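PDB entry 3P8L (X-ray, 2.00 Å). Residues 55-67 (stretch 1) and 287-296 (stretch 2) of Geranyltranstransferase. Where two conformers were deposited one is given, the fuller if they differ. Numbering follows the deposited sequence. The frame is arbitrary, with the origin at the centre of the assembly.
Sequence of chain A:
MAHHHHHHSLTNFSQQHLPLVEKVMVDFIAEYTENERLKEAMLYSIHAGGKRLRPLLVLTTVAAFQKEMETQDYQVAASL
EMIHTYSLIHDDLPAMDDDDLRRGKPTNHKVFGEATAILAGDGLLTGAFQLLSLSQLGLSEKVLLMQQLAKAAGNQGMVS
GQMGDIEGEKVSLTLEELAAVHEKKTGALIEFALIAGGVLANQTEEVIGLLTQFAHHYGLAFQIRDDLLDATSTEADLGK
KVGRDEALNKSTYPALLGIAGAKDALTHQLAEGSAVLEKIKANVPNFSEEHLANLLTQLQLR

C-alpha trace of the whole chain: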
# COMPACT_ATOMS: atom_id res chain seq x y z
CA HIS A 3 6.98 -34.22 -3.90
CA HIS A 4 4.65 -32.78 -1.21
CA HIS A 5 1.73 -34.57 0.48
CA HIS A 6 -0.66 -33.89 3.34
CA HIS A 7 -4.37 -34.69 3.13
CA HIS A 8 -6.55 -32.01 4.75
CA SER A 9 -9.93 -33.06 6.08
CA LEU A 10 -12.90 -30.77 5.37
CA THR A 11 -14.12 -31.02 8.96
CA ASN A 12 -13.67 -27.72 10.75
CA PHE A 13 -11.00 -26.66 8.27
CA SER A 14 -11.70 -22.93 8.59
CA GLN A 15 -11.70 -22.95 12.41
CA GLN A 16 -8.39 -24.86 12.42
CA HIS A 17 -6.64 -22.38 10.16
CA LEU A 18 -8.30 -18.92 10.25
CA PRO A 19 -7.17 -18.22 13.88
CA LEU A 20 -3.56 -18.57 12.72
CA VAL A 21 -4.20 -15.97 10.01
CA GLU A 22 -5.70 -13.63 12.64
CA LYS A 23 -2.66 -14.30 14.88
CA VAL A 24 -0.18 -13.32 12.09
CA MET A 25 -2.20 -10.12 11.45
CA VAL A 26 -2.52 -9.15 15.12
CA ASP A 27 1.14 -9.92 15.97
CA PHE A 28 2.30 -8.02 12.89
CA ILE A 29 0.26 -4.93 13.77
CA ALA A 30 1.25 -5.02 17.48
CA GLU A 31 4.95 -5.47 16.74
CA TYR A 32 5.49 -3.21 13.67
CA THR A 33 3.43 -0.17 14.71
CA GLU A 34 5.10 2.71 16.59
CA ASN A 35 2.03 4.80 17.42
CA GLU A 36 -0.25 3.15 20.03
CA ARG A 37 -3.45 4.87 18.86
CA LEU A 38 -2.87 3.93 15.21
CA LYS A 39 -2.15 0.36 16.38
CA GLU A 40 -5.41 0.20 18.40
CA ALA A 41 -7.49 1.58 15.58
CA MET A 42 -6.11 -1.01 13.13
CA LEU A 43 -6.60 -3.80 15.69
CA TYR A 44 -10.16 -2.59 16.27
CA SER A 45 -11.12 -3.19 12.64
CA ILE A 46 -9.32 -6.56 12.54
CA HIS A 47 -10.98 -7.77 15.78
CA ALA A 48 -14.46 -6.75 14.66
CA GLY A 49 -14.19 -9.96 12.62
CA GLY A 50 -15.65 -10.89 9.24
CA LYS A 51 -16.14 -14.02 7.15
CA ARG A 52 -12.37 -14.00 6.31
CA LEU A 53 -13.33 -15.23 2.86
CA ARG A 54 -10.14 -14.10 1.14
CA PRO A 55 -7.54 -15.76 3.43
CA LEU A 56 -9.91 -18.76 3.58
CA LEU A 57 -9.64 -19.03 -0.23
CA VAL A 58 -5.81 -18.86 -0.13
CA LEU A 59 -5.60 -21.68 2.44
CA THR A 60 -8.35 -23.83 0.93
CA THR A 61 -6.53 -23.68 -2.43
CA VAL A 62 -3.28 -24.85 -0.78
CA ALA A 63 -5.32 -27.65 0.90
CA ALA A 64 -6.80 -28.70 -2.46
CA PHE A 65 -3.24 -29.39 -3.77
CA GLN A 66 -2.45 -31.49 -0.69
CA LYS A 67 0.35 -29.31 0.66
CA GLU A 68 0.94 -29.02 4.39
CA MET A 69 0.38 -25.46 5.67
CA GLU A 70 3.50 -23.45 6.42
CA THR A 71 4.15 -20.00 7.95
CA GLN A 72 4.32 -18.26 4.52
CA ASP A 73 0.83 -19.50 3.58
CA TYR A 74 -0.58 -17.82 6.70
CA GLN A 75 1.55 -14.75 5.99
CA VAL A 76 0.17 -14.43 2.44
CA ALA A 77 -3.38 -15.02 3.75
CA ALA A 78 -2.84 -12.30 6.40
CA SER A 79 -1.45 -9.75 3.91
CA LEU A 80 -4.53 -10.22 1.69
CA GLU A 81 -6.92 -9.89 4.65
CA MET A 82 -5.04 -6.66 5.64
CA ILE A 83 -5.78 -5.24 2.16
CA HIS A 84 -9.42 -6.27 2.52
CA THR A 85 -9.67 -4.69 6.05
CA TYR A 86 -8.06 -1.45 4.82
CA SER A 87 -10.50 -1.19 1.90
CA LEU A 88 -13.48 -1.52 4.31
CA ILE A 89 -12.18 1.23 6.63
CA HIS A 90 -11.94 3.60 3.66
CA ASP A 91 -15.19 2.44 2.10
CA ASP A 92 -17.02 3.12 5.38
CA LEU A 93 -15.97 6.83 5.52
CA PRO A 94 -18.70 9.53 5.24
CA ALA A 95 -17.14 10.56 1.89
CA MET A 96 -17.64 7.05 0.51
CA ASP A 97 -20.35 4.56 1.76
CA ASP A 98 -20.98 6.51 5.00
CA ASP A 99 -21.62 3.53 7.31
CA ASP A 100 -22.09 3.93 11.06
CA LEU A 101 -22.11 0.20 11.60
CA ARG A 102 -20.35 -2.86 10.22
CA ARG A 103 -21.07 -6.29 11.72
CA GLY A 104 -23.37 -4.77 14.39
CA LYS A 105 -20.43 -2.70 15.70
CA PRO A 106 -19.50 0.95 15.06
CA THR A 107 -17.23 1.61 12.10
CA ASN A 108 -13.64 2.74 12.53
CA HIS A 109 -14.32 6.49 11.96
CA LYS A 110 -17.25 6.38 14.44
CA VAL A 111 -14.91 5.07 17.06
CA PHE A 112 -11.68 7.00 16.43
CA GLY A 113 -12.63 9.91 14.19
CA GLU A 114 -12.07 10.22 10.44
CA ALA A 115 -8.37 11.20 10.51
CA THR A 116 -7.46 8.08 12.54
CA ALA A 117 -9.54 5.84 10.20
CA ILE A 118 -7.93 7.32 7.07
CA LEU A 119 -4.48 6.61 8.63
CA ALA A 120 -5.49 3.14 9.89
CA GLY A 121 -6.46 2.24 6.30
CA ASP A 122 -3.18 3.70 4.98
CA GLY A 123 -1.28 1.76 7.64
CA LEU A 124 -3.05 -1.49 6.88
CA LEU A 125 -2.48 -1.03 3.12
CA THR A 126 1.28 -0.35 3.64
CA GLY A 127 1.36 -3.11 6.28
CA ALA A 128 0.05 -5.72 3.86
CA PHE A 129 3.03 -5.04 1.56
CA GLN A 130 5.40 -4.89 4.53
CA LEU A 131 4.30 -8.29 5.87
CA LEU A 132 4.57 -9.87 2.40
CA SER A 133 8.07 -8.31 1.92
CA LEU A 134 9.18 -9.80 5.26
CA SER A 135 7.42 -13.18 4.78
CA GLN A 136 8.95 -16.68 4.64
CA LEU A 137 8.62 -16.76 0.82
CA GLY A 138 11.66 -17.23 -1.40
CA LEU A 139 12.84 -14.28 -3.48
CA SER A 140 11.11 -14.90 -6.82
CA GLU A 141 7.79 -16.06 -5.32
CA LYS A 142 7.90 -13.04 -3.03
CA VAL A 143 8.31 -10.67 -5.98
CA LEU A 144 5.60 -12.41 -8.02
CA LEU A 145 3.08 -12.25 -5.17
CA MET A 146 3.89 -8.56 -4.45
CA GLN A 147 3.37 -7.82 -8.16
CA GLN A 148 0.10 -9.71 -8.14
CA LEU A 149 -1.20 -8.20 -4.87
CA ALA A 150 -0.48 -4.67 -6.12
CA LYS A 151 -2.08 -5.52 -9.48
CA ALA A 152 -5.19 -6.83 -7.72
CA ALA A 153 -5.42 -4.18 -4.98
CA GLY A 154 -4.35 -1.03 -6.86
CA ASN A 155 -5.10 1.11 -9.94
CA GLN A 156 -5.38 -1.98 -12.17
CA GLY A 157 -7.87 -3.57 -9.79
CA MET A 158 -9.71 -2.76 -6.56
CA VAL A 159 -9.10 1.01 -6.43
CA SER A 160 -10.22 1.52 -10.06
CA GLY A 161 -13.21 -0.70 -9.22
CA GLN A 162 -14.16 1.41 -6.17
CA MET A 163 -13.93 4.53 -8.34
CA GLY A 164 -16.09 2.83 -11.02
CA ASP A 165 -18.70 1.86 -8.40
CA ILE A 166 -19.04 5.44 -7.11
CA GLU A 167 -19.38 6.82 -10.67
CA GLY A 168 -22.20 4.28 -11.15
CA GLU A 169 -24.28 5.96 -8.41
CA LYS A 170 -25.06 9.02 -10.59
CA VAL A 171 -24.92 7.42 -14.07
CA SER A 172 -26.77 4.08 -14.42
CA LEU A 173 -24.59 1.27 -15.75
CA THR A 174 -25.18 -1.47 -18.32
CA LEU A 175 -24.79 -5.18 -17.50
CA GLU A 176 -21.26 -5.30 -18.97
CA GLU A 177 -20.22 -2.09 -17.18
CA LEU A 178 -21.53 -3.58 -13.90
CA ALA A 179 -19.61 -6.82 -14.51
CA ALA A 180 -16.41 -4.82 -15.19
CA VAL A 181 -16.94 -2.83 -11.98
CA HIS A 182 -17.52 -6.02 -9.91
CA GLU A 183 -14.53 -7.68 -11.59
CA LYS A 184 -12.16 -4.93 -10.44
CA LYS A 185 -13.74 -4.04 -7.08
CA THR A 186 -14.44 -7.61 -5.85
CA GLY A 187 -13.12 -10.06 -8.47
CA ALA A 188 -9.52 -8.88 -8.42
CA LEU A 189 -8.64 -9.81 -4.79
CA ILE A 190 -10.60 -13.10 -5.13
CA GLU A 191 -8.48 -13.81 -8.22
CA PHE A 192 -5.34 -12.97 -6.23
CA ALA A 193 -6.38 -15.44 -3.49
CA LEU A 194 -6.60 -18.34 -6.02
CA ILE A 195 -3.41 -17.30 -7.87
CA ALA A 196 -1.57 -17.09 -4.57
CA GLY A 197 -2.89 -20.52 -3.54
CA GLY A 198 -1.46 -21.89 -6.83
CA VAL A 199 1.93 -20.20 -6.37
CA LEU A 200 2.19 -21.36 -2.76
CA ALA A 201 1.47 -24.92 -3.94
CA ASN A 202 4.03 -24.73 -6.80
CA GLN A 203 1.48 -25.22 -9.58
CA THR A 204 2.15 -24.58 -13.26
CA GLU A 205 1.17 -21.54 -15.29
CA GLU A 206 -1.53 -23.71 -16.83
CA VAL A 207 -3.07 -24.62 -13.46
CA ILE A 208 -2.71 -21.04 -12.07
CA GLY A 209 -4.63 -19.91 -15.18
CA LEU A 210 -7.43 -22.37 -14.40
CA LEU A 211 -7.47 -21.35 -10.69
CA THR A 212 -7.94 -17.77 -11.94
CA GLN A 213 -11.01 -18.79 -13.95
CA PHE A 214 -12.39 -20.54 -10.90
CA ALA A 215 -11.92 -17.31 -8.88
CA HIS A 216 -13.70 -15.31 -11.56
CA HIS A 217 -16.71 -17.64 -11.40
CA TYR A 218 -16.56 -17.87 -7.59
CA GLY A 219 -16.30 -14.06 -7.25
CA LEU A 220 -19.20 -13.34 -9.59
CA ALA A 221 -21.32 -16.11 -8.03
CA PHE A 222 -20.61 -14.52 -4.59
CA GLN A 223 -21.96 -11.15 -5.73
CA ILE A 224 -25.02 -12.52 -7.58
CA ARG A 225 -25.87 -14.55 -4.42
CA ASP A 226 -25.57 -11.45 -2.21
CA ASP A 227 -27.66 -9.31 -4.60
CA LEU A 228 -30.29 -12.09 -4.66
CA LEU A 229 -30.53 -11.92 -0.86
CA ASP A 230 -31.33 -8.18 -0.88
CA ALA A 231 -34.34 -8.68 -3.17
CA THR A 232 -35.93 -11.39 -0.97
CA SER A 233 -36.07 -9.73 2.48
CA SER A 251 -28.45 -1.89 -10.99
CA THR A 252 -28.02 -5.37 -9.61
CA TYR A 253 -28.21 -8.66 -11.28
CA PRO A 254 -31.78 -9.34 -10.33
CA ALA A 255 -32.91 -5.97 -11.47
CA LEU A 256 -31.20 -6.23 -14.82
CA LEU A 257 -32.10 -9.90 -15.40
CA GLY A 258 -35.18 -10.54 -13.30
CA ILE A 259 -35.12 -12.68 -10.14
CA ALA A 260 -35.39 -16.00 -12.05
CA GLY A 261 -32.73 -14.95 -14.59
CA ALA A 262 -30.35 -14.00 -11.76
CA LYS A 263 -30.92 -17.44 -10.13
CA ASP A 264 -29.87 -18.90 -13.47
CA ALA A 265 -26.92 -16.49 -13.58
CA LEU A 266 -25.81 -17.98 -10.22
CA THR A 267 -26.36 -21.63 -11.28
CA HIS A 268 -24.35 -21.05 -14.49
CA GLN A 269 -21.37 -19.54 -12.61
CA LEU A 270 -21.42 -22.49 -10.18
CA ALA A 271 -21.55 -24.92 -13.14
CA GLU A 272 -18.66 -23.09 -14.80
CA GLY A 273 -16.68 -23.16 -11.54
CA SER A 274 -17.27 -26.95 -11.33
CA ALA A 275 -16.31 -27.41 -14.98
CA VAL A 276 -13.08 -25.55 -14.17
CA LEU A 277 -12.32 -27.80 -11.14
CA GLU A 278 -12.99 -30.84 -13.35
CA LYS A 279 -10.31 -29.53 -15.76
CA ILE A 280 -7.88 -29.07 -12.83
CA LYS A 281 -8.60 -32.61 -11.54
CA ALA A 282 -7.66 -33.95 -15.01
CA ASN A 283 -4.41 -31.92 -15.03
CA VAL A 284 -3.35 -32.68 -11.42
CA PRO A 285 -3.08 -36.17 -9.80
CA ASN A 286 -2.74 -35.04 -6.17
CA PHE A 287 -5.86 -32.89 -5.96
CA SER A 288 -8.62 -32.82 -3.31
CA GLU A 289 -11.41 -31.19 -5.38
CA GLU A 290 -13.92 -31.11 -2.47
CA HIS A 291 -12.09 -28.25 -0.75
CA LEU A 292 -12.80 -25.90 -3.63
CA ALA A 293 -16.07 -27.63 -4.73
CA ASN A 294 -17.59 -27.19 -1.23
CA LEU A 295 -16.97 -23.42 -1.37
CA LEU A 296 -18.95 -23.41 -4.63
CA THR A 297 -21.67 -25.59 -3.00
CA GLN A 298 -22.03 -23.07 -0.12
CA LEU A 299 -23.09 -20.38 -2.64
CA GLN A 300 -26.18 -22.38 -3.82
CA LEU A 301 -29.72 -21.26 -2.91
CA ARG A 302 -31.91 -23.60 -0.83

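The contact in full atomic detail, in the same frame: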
# COMPACT_ATOMS: atom_id res chain seq x y z
N PRO A 55 -8.53 -14.82 2.90
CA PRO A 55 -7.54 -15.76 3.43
C PRO A 55 -8.03 -17.21 3.44
O PRO A 55 -7.22 -18.12 3.22
CB PRO A 55 -7.31 -15.26 4.87
CG PRO A 55 -8.47 -14.41 5.21
CD PRO A 55 -8.87 -13.78 3.89
N LEU A 56 -9.32 -17.43 3.67
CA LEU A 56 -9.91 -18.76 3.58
C LEU A 56 -9.70 -19.37 2.20
O LEU A 56 -9.28 -20.51 2.10
CB LEU A 56 -11.39 -18.80 4.00
CG LEU A 56 -12.02 -20.20 4.11
CD1 LEU A 56 -11.18 -21.07 5.07
CD2 LEU A 56 -13.50 -20.20 4.53
N LEU A 57 -9.91 -18.58 1.14
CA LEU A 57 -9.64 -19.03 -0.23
C LEU A 57 -8.18 -19.42 -0.49
O LEU A 57 -7.93 -20.48 -1.06
CB LEU A 57 -10.10 -17.99 -1.25
CG LEU A 57 -11.61 -17.92 -1.48
CD1 LEU A 57 -11.93 -16.63 -2.24
CD2 LEU A 57 -12.12 -19.15 -2.23
N VAL A 58 -7.25 -18.58 -0.03
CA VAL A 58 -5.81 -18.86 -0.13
C VAL A 58 -5.51 -20.25 0.44
O VAL A 58 -4.93 -21.10 -0.24
CB VAL A 58 -4.93 -17.81 0.59
CG1 VAL A 58 -3.46 -18.21 0.52
CG2 VAL A 58 -5.09 -16.42 -0.03
N LEU A 59 -5.92 -20.47 1.69
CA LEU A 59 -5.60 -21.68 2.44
C LEU A 59 -6.33 -22.93 1.92
O LEU A 59 -5.76 -24.03 1.87
CB LEU A 59 -5.87 -21.47 3.92
CG LEU A 59 -5.02 -20.36 4.57
CD1 LEU A 59 -5.30 -20.34 6.03
CD2 LEU A 59 -3.51 -20.52 4.33
N THR A 60 -7.58 -22.74 1.49
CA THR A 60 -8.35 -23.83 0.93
C THR A 60 -7.70 -24.32 -0.37
O THR A 60 -7.67 -25.52 -0.65
CB THR A 60 -9.82 -23.41 0.73
OG1 THR A 60 -10.34 -22.96 2.00
CG2 THR A 60 -10.68 -24.58 0.25
N THR A 61 -7.15 -23.38 -1.14
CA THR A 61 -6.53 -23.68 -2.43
C THR A 61 -5.25 -24.50 -2.20
O THR A 61 -5.02 -25.48 -2.90
CB THR A 61 -6.30 -22.40 -3.27
OG1 THR A 61 -7.57 -21.79 -3.53
CG2 THR A 61 -5.62 -22.69 -4.60
N VAL A 62 -4.47 -24.11 -1.20
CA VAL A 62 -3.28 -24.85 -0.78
C VAL A 62 -3.67 -26.27 -0.31
O VAL A 62 -2.99 -27.26 -0.63
CB VAL A 62 -2.48 -24.07 0.30
CG1 VAL A 62 -1.31 -24.89 0.85
CG2 VAL A 62 -1.97 -22.74 -0.25
N ALA A 63 -4.79 -26.37 0.42
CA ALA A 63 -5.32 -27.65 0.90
C ALA A 63 -5.73 -28.57 -0.25
O ALA A 63 -5.41 -29.76 -0.24
CB ALA A 63 -6.49 -27.45 1.86
N ALA A 64 -6.43 -28.00 -1.23
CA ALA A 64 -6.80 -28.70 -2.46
C ALA A 64 -5.63 -29.39 -3.19
O ALA A 64 -5.83 -30.46 -3.76
CB ALA A 64 -7.54 -27.76 -3.40
N PHE A 65 -4.44 -28.79 -3.15
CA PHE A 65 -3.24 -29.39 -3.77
C PHE A 65 -2.38 -30.21 -2.80
O PHE A 65 -1.22 -30.51 -3.09
CB PHE A 65 -2.37 -28.31 -4.45
CG PHE A 65 -3.04 -27.62 -5.59
CD1 PHE A 65 -3.49 -26.32 -5.46
CD2 PHE A 65 -3.24 -28.28 -6.81
CE1 PHE A 65 -4.12 -25.67 -6.49
CE2 PHE A 65 -3.88 -27.64 -7.86
CZ PHE A 65 -4.32 -26.32 -7.70
N GLN A 66 -2.98 -30.55 -1.67
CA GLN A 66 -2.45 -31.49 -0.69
C GLN A 66 -1.08 -31.11 -0.16
O GLN A 66 -0.21 -31.96 0.02
CB GLN A 66 -2.48 -32.93 -1.23
CG GLN A 66 -3.91 -33.51 -1.31
CD GLN A 66 -4.01 -34.75 -2.19
OE1 GLN A 66 -3.01 -35.37 -2.54
NE2 GLN A 66 -5.23 -35.12 -2.56
N LYS A 67 -0.88 -29.81 0.07
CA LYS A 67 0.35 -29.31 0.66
C LYS A 67 0.11 -29.02 2.13
O LYS A 67 -0.95 -28.51 2.49
CB LYS A 67 0.81 -28.06 -0.08
CG LYS A 67 2.02 -27.37 0.54
CD LYS A 67 2.35 -26.10 -0.20
CE LYS A 67 2.54 -24.93 0.76
NZ LYS A 67 3.41 -25.24 1.91
N PHE A 287 -4.92 -34.00 -6.01
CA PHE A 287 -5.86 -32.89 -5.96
C PHE A 287 -7.16 -33.26 -5.24
O PHE A 287 -7.93 -34.09 -5.73
CB PHE A 287 -6.14 -32.37 -7.37
CG PHE A 287 -6.95 -31.11 -7.40
CD1 PHE A 287 -6.44 -29.93 -6.89
CD2 PHE A 287 -8.23 -31.11 -7.95
CE1 PHE A 287 -7.18 -28.75 -6.92
CE2 PHE A 287 -8.98 -29.94 -7.98
CZ PHE A 287 -8.46 -28.76 -7.45
N SER A 288 -7.37 -32.66 -4.06
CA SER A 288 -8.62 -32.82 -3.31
C SER A 288 -9.64 -31.77 -3.75
O SER A 288 -9.71 -30.68 -3.17
CB SER A 288 -8.37 -32.69 -1.80
OG SER A 288 -7.46 -33.67 -1.32
N GLU A 289 -10.42 -32.11 -4.77
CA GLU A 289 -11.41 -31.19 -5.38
C GLU A 289 -12.48 -30.64 -4.43
O GLU A 289 -12.98 -29.53 -4.63
CB GLU A 289 -12.10 -31.86 -6.58
CG GLU A 289 -12.39 -33.35 -6.39
CD GLU A 289 -13.29 -33.92 -7.46
OE1 GLU A 289 -14.52 -33.69 -7.40
OE2 GLU A 289 -12.77 -34.60 -8.37
N GLU A 290 -12.81 -31.43 -3.40
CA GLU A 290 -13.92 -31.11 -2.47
C GLU A 290 -13.68 -29.81 -1.72
O GLU A 290 -14.63 -29.11 -1.42
CB GLU A 290 -14.18 -32.23 -1.45
CG GLU A 290 -13.79 -33.63 -1.88
CD GLU A 290 -12.37 -33.99 -1.45
OE1 GLU A 290 -12.04 -33.83 -0.25
OE2 GLU A 290 -11.59 -34.44 -2.32
N HIS A 291 -12.43 -29.51 -1.41
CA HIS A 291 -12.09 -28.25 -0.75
C HIS A 291 -12.63 -27.05 -1.52
O HIS A 291 -13.37 -26.23 -0.98
CB HIS A 291 -10.59 -28.14 -0.48
CG HIS A 291 -10.14 -28.91 0.70
ND1 HIS A 291 -10.48 -28.56 1.99
CD2 HIS A 291 -9.39 -30.04 0.80
CE1 HIS A 291 -9.95 -29.43 2.84
NE2 HIS A 291 -9.28 -30.33 2.14
N LEU A 292 -12.30 -26.98 -2.81
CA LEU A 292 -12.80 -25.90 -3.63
C LEU A 292 -14.25 -26.08 -4.09
O LEU A 292 -14.99 -25.10 -4.15
CB LEU A 292 -11.85 -25.63 -4.80
CG LEU A 292 -10.49 -25.03 -4.42
CD1 LEU A 292 -9.59 -24.90 -5.65
CD2 LEU A 292 -10.67 -23.67 -3.77
N ALA A 293 -14.66 -27.33 -4.38
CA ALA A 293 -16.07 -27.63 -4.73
C ALA A 293 -17.08 -27.27 -3.64
O ALA A 293 -18.17 -26.79 -3.95
CB ALA A 293 -16.25 -29.09 -5.16
N ASN A 294 -16.72 -27.52 -2.37
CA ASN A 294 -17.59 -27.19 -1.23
C ASN A 294 -17.84 -25.68 -1.11
O ASN A 294 -18.92 -25.25 -0.74
CB ASN A 294 -17.00 -27.74 0.07
CG ASN A 294 -17.72 -27.23 1.30
OD1 ASN A 294 -18.85 -27.62 1.58
ND2 ASN A 294 -17.06 -26.35 2.05
N LEU A 295 -16.81 -24.89 -1.39
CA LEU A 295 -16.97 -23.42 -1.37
C LEU A 295 -17.97 -22.95 -2.43
O LEU A 295 -18.77 -22.05 -2.18
CB LEU A 295 -15.62 -22.70 -1.52
CG LEU A 295 -14.66 -22.82 -0.33
CD1 LEU A 295 -13.34 -22.21 -0.67
CD2 LEU A 295 -15.21 -22.20 0.95
N LEU A 296 -17.93 -23.60 -3.59
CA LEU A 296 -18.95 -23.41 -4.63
C LEU A 296 -20.34 -23.87 -4.19
O LEU A 296 -21.32 -23.14 -4.39
CB LEU A 296 -18.52 -24.17 -5.88
CG LEU A 296 -18.38 -23.42 -7.19
CD1 LEU A 296 -17.69 -22.08 -6.99
CD2 LEU A 296 -17.57 -24.32 -8.08
O HOH W 1 -6.35 -32.14 0.99

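What fills the apolar centre? A helix of each stretch takes part; their axes approach to 8.1 Å, with 142° between their N-to-C directions, and Leu 295 points toward the first helix. Its CD1 lies 3.6 Å from Leu 57 CD2 and 3.7 Å from Thr 60 CG2. The two stretches bury 609 Å² between them, both sides summed.

How can threonine sit among leucines? Thr 60 OG1 donates to Leu 56 O (2.7 Å), satisfying the hydroxyl within its own helix, while its methyl CG2 packs 3.6 Å from His 291 CB. Thr 61 OG1 likewise donates to Leu 57 O (2.8 Å).

Why do small residues suit the next turn? Ala 63 CB sits over one face of the His 291 imidazole, 3.9 Å from the ring centroid, a CH-pi contact. At Ala 64 the stretches lie close, its CA 4.6 Å from Ser 288 CA; its CB has Leu 292 CG at 4.1 Å and Phe 287 CE1 at 3.7 Å. The Phe 287 ring also meets Phe 65 obliquely, with CD1 3.6 Å from Phe 65 CE2.

What fastens the polar edge? Where the first helix ends, Ser 288 N donates to Ala 64 O (2.7 Å). The Gln 66 side chain reaches across, and its NE2 donates to Ser 288 OG (2.9 Å). A water bridges the same hydroxyl, Ser 288 OG, to Ala 63 O, at 3.0 and 2.8 Å respectively.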